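Beta-lactamase (Sphaerobacter thermophilus, PDB 4EWF) probably hydrolyses the amide bond of beta-lactams to give substituted beta-amino acids, as a member of the class-A beta-lactamase family. Local coordinates at residues A16-A21 with F40-D45; L121-G126 with S145-G150; G202-E207 with I259-L264. All coordinates share one frame; numbering follows the deposited sequence. Where two conformers were deposited one is given.

Contact 1 of 3, residues A16-A21 with F40-D45; sequences AAVAAA and FRHNGD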
ATOM      1  N   ALA A  16      -0.956  22.592   4.077  1.00 22.19           N
ATOM      2  CA  ALA A  16      -0.796  23.356   2.834  1.00 22.52           C
ATOM      3  C   ALA A  16      -0.619  22.462   1.609  1.00 25.66           C
ATOM      4  O   ALA A  16      -1.153  22.763   0.539  1.00 25.26           O
ATOM      5  CB  ALA A  16       0.387  24.340   2.933  1.00 23.13           C
ATOM      6  N   ALA A  17       0.161  21.389   1.752  1.00 22.33           N
ATOM      7  CA  ALA A  17       0.369  20.447   0.654  1.00 22.58           C
ATOM      8  C   ALA A  17      -0.957  19.789   0.262  1.00 23.54           C
ATOM      9  O   ALA A  17      -1.257  19.583  -0.922  1.00 20.11           O
ATOM     10  CB  ALA A  17       1.398  19.377   1.055  1.00 22.02           C
ATOM     11  N   VAL A  18      -1.744  19.441   1.271  1.00 21.84           N
ATOM     12  CA  VAL A  18      -3.051  18.841   1.038  1.00 22.85           C
ATOM     13  C   VAL A  18      -3.957  19.831   0.312  1.00 23.02           C
ATOM     14  O   VAL A  18      -4.588  19.487  -0.686  1.00 23.86           O
ATOM     15  CB  VAL A  18      -3.709  18.371   2.366  1.00 19.95           C
ATOM     16  CG1 VAL A  18      -5.193  17.992   2.164  1.00 17.82           C
ATOM     17  CG2 VAL A  18      -2.941  17.190   2.941  1.00 20.04           C
ATOM     18  N   ALA A  19      -3.995  21.068   0.800  1.00 22.48           N
ATOM     19  CA  ALA A  19      -4.866  22.083   0.215  1.00 22.59           C
ATOM     20  C   ALA A  19      -4.513  22.318  -1.251  1.00 26.80           C
ATOM     21  O   ALA A  19      -5.399  22.455  -2.087  1.00 29.27           O
ATOM     22  CB  ALA A  19      -4.790  23.398   1.009  1.00 24.25           C
ATOM     23  N   ALA A  20      -3.219  22.353  -1.564  1.00 21.65           N
ATOM     24  CA  ALA A  20      -2.794  22.546  -2.937  1.00 24.03           C
ATOM     25  C   ALA A  20      -3.208  21.358  -3.810  1.00 28.82           C
ATOM     26  O   ALA A  20      -3.549  21.528  -4.970  1.00 27.22           O
ATOM     27  CB  ALA A  20      -1.285  22.758  -3.014  1.00 30.07           C
ATOM     28  N   ALA A  21      -3.153  20.152  -3.255  1.00 19.39           N
ATOM     29  CA  ALA A  21      -3.506  18.970  -4.024  1.00 21.39           C
ATOM     30  C   ALA A  21      -5.001  18.995  -4.370  1.00 28.52           C
ATOM     31  O   ALA A  21      -5.416  18.532  -5.429  1.00 29.82           O
ATOM     32  CB  ALA A  21      -3.139  17.704  -3.250  1.00 20.18           C
ATOM     33  N   PHE A  40      -1.406  13.007  12.149  1.00 22.00           N
ATOM     34  CA  PHE A  40      -2.108  13.958  11.295  1.00 21.49           C
ATOM     35  C   PHE A  40      -3.188  13.202  10.508  1.00 23.54           C
ATOM     36  O   PHE A  40      -2.920  12.142   9.924  1.00 19.39           O
ATOM     37  CB  PHE A  40      -1.132  14.600  10.318  1.00 21.04           C
ATOM     38  CG  PHE A  40      -1.795  15.452   9.268  1.00 21.55           C
ATOM     39  CD1 PHE A  40      -1.972  16.816   9.474  1.00 24.45           C
ATOM     40  CD2 PHE A  40      -2.227  14.890   8.073  1.00 22.10           C
ATOM     41  CE1 PHE A  40      -2.587  17.604   8.503  1.00 25.58           C
ATOM     42  CE2 PHE A  40      -2.831  15.662   7.094  1.00 24.82           C
ATOM     43  CZ  PHE A  40      -3.016  17.015   7.306  1.00 20.47           C
ATOM     44  N   ARG A  41      -4.396  13.757  10.486  1.00 18.92           N
ATOM     45  CA  ARG A  41      -5.520  13.167   9.769  1.00 22.38           C
ATOM     46  C   ARG A  41      -6.225  14.236   8.938  1.00 25.93           C
ATOM     47  O   ARG A  41      -6.551  15.323   9.434  1.00 21.02           O
ATOM     48  CB  ARG A  41      -6.536  12.542  10.744  1.00 26.45           C
ATOM     49  CG  ARG A  41      -6.036  11.325  11.505  1.00 32.13           C
ATOM     50  CD  ARG A  41      -7.173  10.592  12.254  1.00 31.11           C
ATOM     51  NE  ARG A  41      -6.640   9.840  13.391  1.00 45.79           N
ATOM     52  CZ  ARG A  41      -6.263   8.567  13.336  1.00 51.63           C
ATOM     53  NH1 ARG A  41      -6.375   7.888  12.206  1.00 50.97           N
ATOM     54  NH2 ARG A  41      -5.781   7.966  14.412  1.00 60.36           N
ATOM     55  N   HIS A  42      -6.454  13.916   7.673  1.00 20.29           N
ATOM     56  CA  HIS A  42      -7.300  14.713   6.804  1.00 23.75           C
ATOM     57  C   HIS A  42      -8.171  13.730   6.034  1.00 24.70           C
ATOM     58  O   HIS A  42      -7.649  12.896   5.272  1.00 19.85           O
ATOM     59  CB  HIS A  42      -6.446  15.532   5.832  1.00 20.56           C
ATOM     60  CG  HIS A  42      -7.246  16.288   4.821  1.00 26.57           C
ATOM     61  ND1 HIS A  42      -7.754  17.547   5.067  1.00 26.50           N
ATOM     62  CD2 HIS A  42      -7.630  15.961   3.563  1.00 20.02           C
ATOM     63  CE1 HIS A  42      -8.413  17.963   4.000  1.00 25.81           C
ATOM     64  NE2 HIS A  42      -8.359  17.018   3.078  1.00 24.86           N
ATOM     65  N   ASN A  43      -9.485  13.804   6.243  1.00 17.17           N
ATOM     66  CA  ASN A  43     -10.414  12.829   5.638  1.00 19.47           C
ATOM     67  C   ASN A  43      -9.965  11.417   5.986  1.00 21.91           C
ATOM     68  O   ASN A  43      -9.994  10.503   5.148  1.00 18.19           O
ATOM     69  CB  ASN A  43     -10.456  12.987   4.115  1.00 19.94           C
ATOM     70  CG  ASN A  43     -11.233  14.203   3.674  1.00 23.22           C
ATOM     71  OD1 ASN A  43     -12.165  14.623   4.345  1.00 19.66           O
ATOM     72  ND2 ASN A  43     -10.860  14.771   2.526  1.00 19.77           N
ATOM     73  N   GLY A  44      -9.516  11.251   7.224  1.00 24.48           N
ATOM     74  CA  GLY A  44      -8.898  10.012   7.646  1.00 24.93           C
ATOM     75  C   GLY A  44      -9.840   8.838   7.595  1.00 23.93           C
ATOM     76  O   GLY A  44      -9.388   7.704   7.393  1.00 18.30           O
ATOM     77  N   ASP A  45     -11.137   9.106   7.787  1.00 18.08           N
ATOM     78  CA  ASP A  45     -12.146   8.044   7.806  1.00 21.31           C
ATOM     79  C   ASP A  45     -13.028   8.041   6.554  1.00 21.54           C
ATOM     80  O   ASP A  45     -14.081   7.382   6.514  1.00 20.26           O
ATOM     81  CB  ASP A  45     -13.008   8.123   9.074  1.00 24.06           C
ATOM     82  CG  ASP A  45     -13.839   9.393   9.148  1.00 34.59           C
ATOM     83  OD1 ASP A  45     -13.692  10.282   8.282  1.00 34.37           O
ATOM     84  OD2 ASP A  45     -14.643   9.501  10.099  1.00 39.68           O
TER

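Contact 2 of 3, residues L121-G126 with S145-G150; sequences LIDLVG and SRKMKG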
ATOM      1  N   LEU A 121      -2.949 -15.526  -5.778  1.00 18.62           N
ATOM      2  CA  LEU A 121      -2.893 -15.526  -4.313  1.00 22.40           C
ATOM      3  C   LEU A 121      -4.297 -15.475  -3.690  1.00 23.07           C
ATOM      4  O   LEU A 121      -4.558 -16.100  -2.666  1.00 26.44           O
ATOM      5  CB  LEU A 121      -2.062 -14.340  -3.814  1.00 19.45           C
ATOM      6  CG  LEU A 121      -0.578 -14.347  -4.198  1.00 23.25           C
ATOM      7  CD1 LEU A 121       0.105 -13.069  -3.714  1.00 25.63           C
ATOM      8  CD2 LEU A 121       0.108 -15.564  -3.618  1.00 23.68           C
ATOM      9  N   ILE A 122      -5.190 -14.700  -4.301  1.00 27.93           N
ATOM     10  CA  ILE A 122      -6.578 -14.649  -3.853  1.00 23.26           C
ATOM     11  C   ILE A 122      -7.222 -16.029  -3.977  1.00 23.57           C
ATOM     12  O   ILE A 122      -7.948 -16.472  -3.078  1.00 22.69           O
ATOM     13  CB  ILE A 122      -7.382 -13.602  -4.630  1.00 25.41           C
ATOM     14  CG1 ILE A 122      -6.854 -12.202  -4.308  1.00 20.00           C
ATOM     15  CG2 ILE A 122      -8.873 -13.706  -4.302  1.00 24.31           C
ATOM     16  CD1 ILE A 122      -7.632 -11.102  -4.994  1.00 25.78           C
ATOM     17  N   ASP A 123      -6.930 -16.734  -5.064  1.00 23.27           N
ATOM     18  CA  ASP A 123      -7.452 -18.098  -5.218  1.00 23.30           C
ATOM     19  C   ASP A 123      -6.882 -19.053  -4.164  1.00 31.24           C
ATOM     20  O   ASP A 123      -7.552 -19.987  -3.725  1.00 30.76           O
ATOM     21  CB  ASP A 123      -7.125 -18.663  -6.599  1.00 31.69           C
ATOM     22  CG  ASP A 123      -8.036 -18.117  -7.693  1.00 48.33           C
ATOM     23  OD1 ASP A 123      -9.112 -17.557  -7.365  1.00 44.67           O
ATOM     24  OD2 ASP A 123      -7.673 -18.261  -8.884  1.00 46.19           O
ATOM     25  N   LEU A 124      -5.630 -18.851  -3.783  1.00 27.90           N
ATOM     26  CA  LEU A 124      -4.989 -19.794  -2.873  1.00 28.49           C
ATOM     27  C   LEU A 124      -5.519 -19.628  -1.450  1.00 27.78           C
ATOM     28  O   LEU A 124      -5.804 -20.591  -0.764  1.00 35.81           O
ATOM     29  CB  LEU A 124      -3.484 -19.568  -2.868  1.00 32.71           C
ATOM     30  CG  LEU A 124      -2.723 -20.063  -4.089  1.00 39.03           C
ATOM     31  CD1 LEU A 124      -1.285 -19.639  -3.952  1.00 42.85           C
ATOM     32  CD2 LEU A 124      -2.845 -21.580  -4.211  1.00 38.59           C
ATOM     33  N   VAL A 125      -5.648 -18.382  -1.024  1.00 28.20           N
ATOM     34  CA  VAL A 125      -5.978 -18.085   0.358  1.00 34.47           C
ATOM     35  C   VAL A 125      -7.482 -17.805   0.533  1.00 32.62           C
ATOM     36  O   VAL A 125      -8.059 -18.072   1.592  1.00 32.20           O
ATOM     37  CB  VAL A 125      -5.096 -16.929   0.862  1.00 36.64           C
ATOM     38  CG1 VAL A 125      -5.788 -15.568   0.667  1.00 28.81           C
ATOM     39  CG2 VAL A 125      -4.702 -17.154   2.285  1.00 50.69           C
ATOM     40  N   GLY A 126      -8.128 -17.321  -0.522  1.00 27.10           N
ATOM     41  CA  GLY A 126      -9.557 -17.040  -0.475  1.00 30.84           C
ATOM     42  C   GLY A 126      -9.888 -15.664   0.086  1.00 29.14           C
ATOM     43  O   GLY A 126      -9.161 -15.134   0.935  1.00 26.51           O
ATOM     44  N   SER A 145     -13.224  -7.603  -1.961  1.00 21.21           N
ATOM     45  CA  SER A 145     -14.419  -8.292  -2.423  1.00 25.64           C
ATOM     46  C   SER A 145     -14.358  -8.529  -3.925  1.00 28.37           C
ATOM     47  O   SER A 145     -15.212  -9.198  -4.485  1.00 24.43           O
ATOM     48  CB  SER A 145     -15.676  -7.488  -2.056  1.00 23.31           C
ATOM     49  OG  SER A 145     -15.808  -7.378  -0.638  1.00 28.21           O
ATOM     50  N   ARG A 146     -13.321  -7.994  -4.571  0.52 24.79           N
ATOM     51  CA  ARG A 146     -13.219  -7.996  -6.036  0.52 24.52           C
ATOM     52  C   ARG A 146     -11.783  -8.294  -6.500  0.52 26.34           C
ATOM     53  O   ARG A 146     -10.839  -7.618  -6.068  0.52 24.96           O
ATOM     54  CB  ARG A 146     -13.690  -6.630  -6.560  0.52 26.23           C
ATOM     55  CG  ARG A 146     -13.521  -6.350  -8.056  0.52 27.60           C
ATOM     56  CD  ARG A 146     -14.012  -4.926  -8.364  0.52 26.95           C
ATOM     57  NE  ARG A 146     -13.453  -4.345  -9.586  0.52 20.63           N
ATOM     58  CZ  ARG A 146     -14.079  -4.331 -10.754  0.52 22.77           C
ATOM     59  NH1 ARG A 146     -15.284  -4.875 -10.865  0.52 24.94           N
ATOM     60  NH2 ARG A 146     -13.501  -3.776 -11.813  0.52 22.41           N
ATOM     61  N   LYS A 147     -11.614  -9.300  -7.366  1.00 24.57           N
ATOM     62  CA  LYS A 147     -10.298  -9.615  -7.925  1.00 22.24           C
ATOM     63  C   LYS A 147      -9.812  -8.439  -8.754  1.00 23.55           C
ATOM     64  O   LYS A 147     -10.582  -7.519  -9.065  1.00 24.17           O
ATOM     65  CB  LYS A 147     -10.374 -10.858  -8.827  1.00 27.61           C
ATOM     66  CG  LYS A 147     -10.305 -12.197  -8.087  1.00 32.25           C
ATOM     67  CD  LYS A 147     -10.228 -13.354  -9.081  1.00 39.21           C
ATOM     68  CE  LYS A 147      -9.901 -14.684  -8.418  1.00 35.74           C
ATOM     69  NZ  LYS A 147     -10.071 -15.822  -9.392  1.00 31.48           N
HETATM   70  N   MSE A 148      -8.538  -8.470  -9.121  1.00 19.74           N
HETATM   71  CA  MSE A 148      -7.954  -7.374  -9.879  1.00 24.46           C
HETATM   72  C   MSE A 148      -8.394  -7.447 -11.335  1.00 30.56           C
HETATM   73  O   MSE A 148      -8.331  -8.513 -11.948  1.00 24.81           O
HETATM   74  CB  MSE A 148      -6.428  -7.407  -9.782  1.00 20.42           C
HETATM   75  CG  MSE A 148      -5.926  -7.370  -8.372  1.00 20.91           C
HETATM   76 SE   MSE A 148      -6.468  -5.761  -7.380  0.57 27.15          SE
HETATM   77  CE  MSE A 148      -7.533  -6.638  -6.022  1.00 26.32           C
ATOM     78  N   LYS A 149      -8.860  -6.317 -11.870  1.00 25.70           N
ATOM     79  CA  LYS A 149      -9.272  -6.237 -13.275  1.00 33.22           C
ATOM     80  C   LYS A 149      -8.617  -5.078 -14.032  1.00 30.69           C
ATOM     81  O   LYS A 149      -8.787  -4.955 -15.237  1.00 37.64           O
ATOM     82  CB  LYS A 149     -10.797  -6.137 -13.380  1.00 42.28           C
ATOM     83  CG  LYS A 149     -11.516  -7.360 -12.843  1.00 54.06           C
ATOM     84  CD  LYS A 149     -12.953  -7.050 -12.472  1.00 62.98           C
ATOM     85  CE  LYS A 149     -13.554  -8.177 -11.634  1.00 68.21           C
ATOM     86  NZ  LYS A 149     -13.552  -9.486 -12.352  1.00 71.41           N
ATOM     87  N   GLY A 150      -7.881  -4.231 -13.318  1.00 31.46           N
ATOM     88  CA  GLY A 150      -7.259  -3.061 -13.920  1.00 37.76           C
ATOM     89  C   GLY A 150      -8.183  -1.862 -14.132  1.00 43.29           C
ATOM     90  O   GLY A 150      -7.812  -0.892 -14.792  1.00 42.93           O
TER

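Contact 3 of 3, residues G202-E207 with I259-L264; sequences GRYVPE and ITRAAL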
ATOM      1  N   GLY A 202       8.042   7.464  -1.880  1.00 22.40           N
ATOM      2  CA  GLY A 202       9.487   7.338  -1.982  1.00 29.06           C
ATOM      3  C   GLY A 202      10.231   8.556  -2.511  1.00 29.19           C
ATOM      4  O   GLY A 202      11.462   8.616  -2.463  1.00 28.91           O
ATOM      5  N   ARG A 203       9.504   9.538  -3.024  1.00 26.21           N
ATOM      6  CA  ARG A 203      10.165  10.569  -3.805  1.00 28.30           C
ATOM      7  C   ARG A 203      11.206  11.389  -3.044  1.00 35.45           C
ATOM      8  O   ARG A 203      12.326  11.622  -3.524  1.00 28.93           O
ATOM      9  CB  ARG A 203       9.151  11.493  -4.460  1.00 26.85           C
ATOM     10  CG  ARG A 203       9.848  12.498  -5.353  1.00 34.87           C
ATOM     11  CD  ARG A 203       8.860  13.252  -6.195  1.00 33.80           C
ATOM     12  NE  ARG A 203       9.455  14.482  -6.702  1.00 39.99           N
ATOM     13  CZ  ARG A 203       8.816  15.336  -7.492  1.00 42.63           C
ATOM     14  NH1 ARG A 203       9.431  16.444  -7.903  1.00 34.79           N
ATOM     15  NH2 ARG A 203       7.558  15.077  -7.865  1.00 36.92           N
ATOM     16  N   TYR A 204      10.858  11.818  -1.845  1.00 29.91           N
ATOM     17  CA  TYR A 204      11.775  12.666  -1.102  1.00 32.22           C
ATOM     18  C   TYR A 204      12.406  11.936   0.083  1.00 31.70           C
ATOM     19  O   TYR A 204      12.780  12.555   1.084  1.00 32.15           O
ATOM     20  CB  TYR A 204      11.053  13.946  -0.671  1.00 31.29           C
ATOM     21  CG  TYR A 204      10.616  14.803  -1.843  1.00 29.01           C
ATOM     22  CD1 TYR A 204      11.536  15.556  -2.554  1.00 37.00           C
ATOM     23  CD2 TYR A 204       9.285  14.852  -2.240  1.00 30.42           C
ATOM     24  CE1 TYR A 204      11.146  16.334  -3.631  1.00 37.40           C
ATOM     25  CE2 TYR A 204       8.892  15.627  -3.307  1.00 31.93           C
ATOM     26  CZ  TYR A 204       9.822  16.364  -3.994  1.00 33.74           C
ATOM     27  OH  TYR A 204       9.425  17.137  -5.053  1.00 46.41           O
ATOM     28  N   VAL A 205      12.498  10.615  -0.007  1.00 27.89           N
ATOM     29  CA  VAL A 205      13.240   9.884   1.006  1.00 31.92           C
ATOM     30  C   VAL A 205      14.718  10.104   0.714  1.00 36.83           C
ATOM     31  O   VAL A 205      15.177   9.842  -0.391  1.00 41.87           O
ATOM     32  CB  VAL A 205      12.946   8.380   1.001  1.00 31.64           C
ATOM     33  CG1 VAL A 205      13.837   7.677   2.023  1.00 32.47           C
ATOM     34  CG2 VAL A 205      11.484   8.119   1.309  1.00 30.13           C
ATOM     35  N   PRO A 206      15.455  10.608   1.707  1.00 41.80           N
ATOM     36  CA  PRO A 206      16.873  10.942   1.555  1.00 54.69           C
ATOM     37  C   PRO A 206      17.720   9.684   1.435  1.00 63.01           C
ATOM     38  O   PRO A 206      17.361   8.632   1.974  1.00 56.22           O
ATOM     39  CB  PRO A 206      17.197  11.661   2.864  1.00 52.84           C
ATOM     40  CG  PRO A 206      16.292  11.010   3.863  1.00 54.82           C
ATOM     41  CD  PRO A 206      15.008  10.697   3.110  1.00 42.71           C
ATOM     42  N   GLU A 207      18.827   9.793   0.710  1.00 77.82           N
ATOM     43  CA  GLU A 207      19.791   8.707   0.630  1.00 84.28           C
ATOM     44  C   GLU A 207      20.683   8.785   1.861  1.00 73.98           C
ATOM     45  O   GLU A 207      21.021   9.878   2.326  1.00 65.74           O
ATOM     46  CB  GLU A 207      20.622   8.811  -0.651  1.00 95.23           C
ATOM     47  CG  GLU A 207      19.795   8.916  -1.933  1.00103.39           C
ATOM     48  CD  GLU A 207      18.951   7.675  -2.210  1.00109.16           C
ATOM     49  OE1 GLU A 207      19.229   6.980  -3.210  1.00110.98           O
ATOM     50  OE2 GLU A 207      18.002   7.402  -1.439  1.00110.68           O
ATOM     51  N   ILE A 259       3.171  15.914   0.062  1.00 17.65           N
ATOM     52  CA  ILE A 259       2.597  15.697   1.388  1.00 17.17           C
ATOM     53  C   ILE A 259       3.592  14.928   2.280  1.00 19.96           C
ATOM     54  O   ILE A 259       3.817  15.286   3.446  1.00 18.41           O
ATOM     55  CB  ILE A 259       1.270  14.929   1.253  1.00 17.56           C
ATOM     56  CG1 ILE A 259       0.193  15.859   0.680  1.00 18.20           C
ATOM     57  CG2 ILE A 259       0.839  14.345   2.598  1.00 21.82           C
ATOM     58  CD1 ILE A 259      -1.063  15.097   0.163  1.00 21.28           C
ATOM     59  N   THR A 260       4.192  13.875   1.716  1.00 18.87           N
ATOM     60  CA  THR A 260       5.182  13.058   2.417  1.00 21.21           C
ATOM     61  C   THR A 260       6.428  13.877   2.809  1.00 22.38           C
ATOM     62  O   THR A 260       6.916  13.835   3.947  1.00 23.15           O
ATOM     63  CB  THR A 260       5.585  11.817   1.541  1.00 17.94           C
ATOM     64  OG1 THR A 260       4.436  11.001   1.298  1.00 22.98           O
ATOM     65  CG2 THR A 260       6.663  10.981   2.223  1.00 20.37           C
ATOM     66  N   ARG A 261       6.925  14.667   1.874  1.00 21.01           N
ATOM     67  CA  ARG A 261       8.068  15.506   2.174  1.00 24.05           C
ATOM     68  C   ARG A 261       7.781  16.467   3.334  1.00 18.82           C
ATOM     69  O   ARG A 261       8.613  16.637   4.235  1.00 22.06           O
ATOM     70  CB  ARG A 261       8.483  16.295   0.940  1.00 25.22           C
ATOM     71  CG  ARG A 261       9.746  17.084   1.161  1.00 36.55           C
ATOM     72  CD  ARG A 261       9.597  18.499   0.668  1.00 50.15           C
ATOM     73  NE  ARG A 261      10.174  18.683  -0.650  1.00 53.43           N
ATOM     74  CZ  ARG A 261       9.503  19.142  -1.702  1.00 64.80           C
ATOM     75  NH1 ARG A 261      10.116  19.290  -2.873  1.00 66.03           N
ATOM     76  NH2 ARG A 261       8.221  19.460  -1.583  1.00 65.54           N
ATOM     77  N   ALA A 262       6.617  17.114   3.283  1.00 19.87           N
ATOM     78  CA  ALA A 262       6.240  18.067   4.307  1.00 25.32           C
ATOM     79  C   ALA A 262       6.120  17.349   5.647  1.00 24.02           C
ATOM     80  O   ALA A 262       6.428  17.911   6.679  1.00 21.57           O
ATOM     81  CB  ALA A 262       4.912  18.742   3.944  1.00 21.60           C
ATOM     82  N   ALA A 263       5.659  16.099   5.620  1.00 22.09           N
ATOM     83  CA  ALA A 263       5.524  15.321   6.852  1.00 19.52           C
ATOM     84  C   ALA A 263       6.890  14.946   7.436  1.00 20.58           C
ATOM     85  O   ALA A 263       7.092  14.985   8.659  1.00 21.15           O
ATOM     86  CB  ALA A 263       4.661  14.067   6.608  1.00 18.27           C
ATOM     87  N   LEU A 264       7.839  14.617   6.559  1.00 21.27           N
ATOM     88  CA  LEU A 264       9.196  14.300   6.996  1.00 22.68           C
ATOM     89  C   LEU A 264       9.849  15.513   7.667  1.00 27.58           C
ATOM     90  O   LEU A 264      10.505  15.386   8.708  1.00 20.80           O
ATOM     91  CB  LEU A 264      10.051  13.802   5.820  1.00 21.32           C
ATOM     92  CG  LEU A 264       9.779  12.381   5.282  1.00 26.36           C
ATOM     93  CD1 LEU A 264      10.425  12.188   3.906  1.00 26.32           C
ATOM     94  CD2 LEU A 264      10.272  11.293   6.245  1.00 25.10           C
TER

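Contact 1 of 3, residues A16-A21 with F40-D45
V18 lays a methyl group on the imidazole of H42, joining the N-terminal helix 12-22 to the edge strand 39-42 in the alpha/beta part of the class-A beta-lactamase fold, where helices pack on a five-stranded antiparallel sheet. CG1 of V18 sits over the centre of the H42 ring face, 3.5 Å from the ring centroid and only 13° off the normal, a well-centred CH-pi contact. The nearest ring atom is H42 NE2, 3.4 Å from V18 CG1. Both side chains point across the gap and both use the same first torsion: V18 carries CG1 anti to its backbone N (chi1 169°), and H42 CG takes the same anti position, which lifts the imidazole off the strand toward the helix. The twist about CB-CG (chi2 87°) then turns a flat side of the ring to the methyl.

The beta-branch gives V18 a second use. Its CG2 comes obliquely to F40, with V18 CG2 4.4 Å from F40 CZ, so one valine serves two aromatic groups two residues apart on one side of the strand; the F40 ring also meets W11 and touches V14. Valine suits a buried helix position here because it is short and has two methyls to divide between neighbours. A17 and A21, whose small side chains allow close approach, pack on I259 and A255 of helix 249-266. Histidine adds a polar edge to its apolar face: while CG1 covers the ring, H42 NE2 is hydrogen-bonded to OE2 of E22, further along the same helix.

Contact 2 of 3, residues L121-G126 with S145-G150
K147 reaches D123 in a salt bridge that ties helix 115-125 to the loop following helix 127-136, within the all-helical part of the class-A beta-lactamase fold. K147 NZ donates to D123 OD1 at 2.8 Å, arriving on the syn side and 21° out of the carboxylate plane; D123 OD2 lies further off, 3.5 Å from K147 NZ. The lysine chain is extended beyond CG, giving it the length to span the gap, and it crosses the aspartate at about a right angle. D123 is exposed and K147 partly so: a short acid on the helix and a long, extended base on the loop together bridge the gap at the surface.

Beneath the ion pair, I122 supplies the apolar layer: I122 CD1 lies 4.2 Å from K147 CG, against the aliphatic part of the lysine, while the isoleucine side chain also packs on L58 of helix 55-67.

Further out, the loop is held by polar side chains. N160 bonds to the backbone of S145 and R146 through its side-chain amide. Next to K147, the backbone N of selenomethionine M148 is hydrogen-bonded to OD1 of N119, one turn before D123.

Contact 3 of 3, residues G202-E207 with I259-L264
Y204 and R261 form the heart of this contact, a cation-pi pair between a loop and helix 249-266. The loop enters through a type I beta turn running from G202 to V205, closed by a weak bond from V205 N to G202 O. R203, in the turn, stretches its chain along the tyrosine, with R203 CG 3.8 Å above one face of the Y204 ring, and its NH2 is hydrogen-bonded to Q254 of the helix.

Y204 comes next and points at the helix. R261 covers the ring face opposite R203, so the phenol is sandwiched between two arginine chains. R261 CZ is 3.8 Å from the Y204 ring centroid and 19° off the normal, and the two planes are 33° apart. R261 NH1 is 3.1 Å from Y204 OH, but at an angle unsuited to a hydrogen bond. The R261 chain bends at chi2 and chi3, folding the guanidinium back over the phenol, with R261 CB 3.6 Å from Y204 CD2. Tyrosine fits because its broad face can take both the methylenes and the cation. Y204 O meets L264 CD1 at 3.7 Å, one helical turn beyond R261.

V205 points away from the helix at its CB; its side chain packs on I230 of strand 223-232, and P206 packs on I270. Polar at its outer end and apolar toward the sheet, this is the packing of a connecting loop against the C-terminal helix on the outer sheet face of the class-A beta-lactamase alpha/beta region.

The three contacts come in sequence order without overlapping. Contacts 1 and 3 are neighbours, their centres 16 Å apart, in the alpha/beta region: the N-terminal helix 12-22 and the C-terminal helix 249-266 lie side by side on the five-stranded sheet, and they touch where A17 CB meets I259 CG1 at 3.7 Å. The first and last helices thus pack together. Contact 2 lies on the other side of the chain's centre in the helical region, about 30 Å from contact 1 and 32 Å from contact 3, centre to centre. This division matches the two-region class-A fold, in which the probable catalytic groups, including an SxxK-type pair at S52 and K55, lie between the regions.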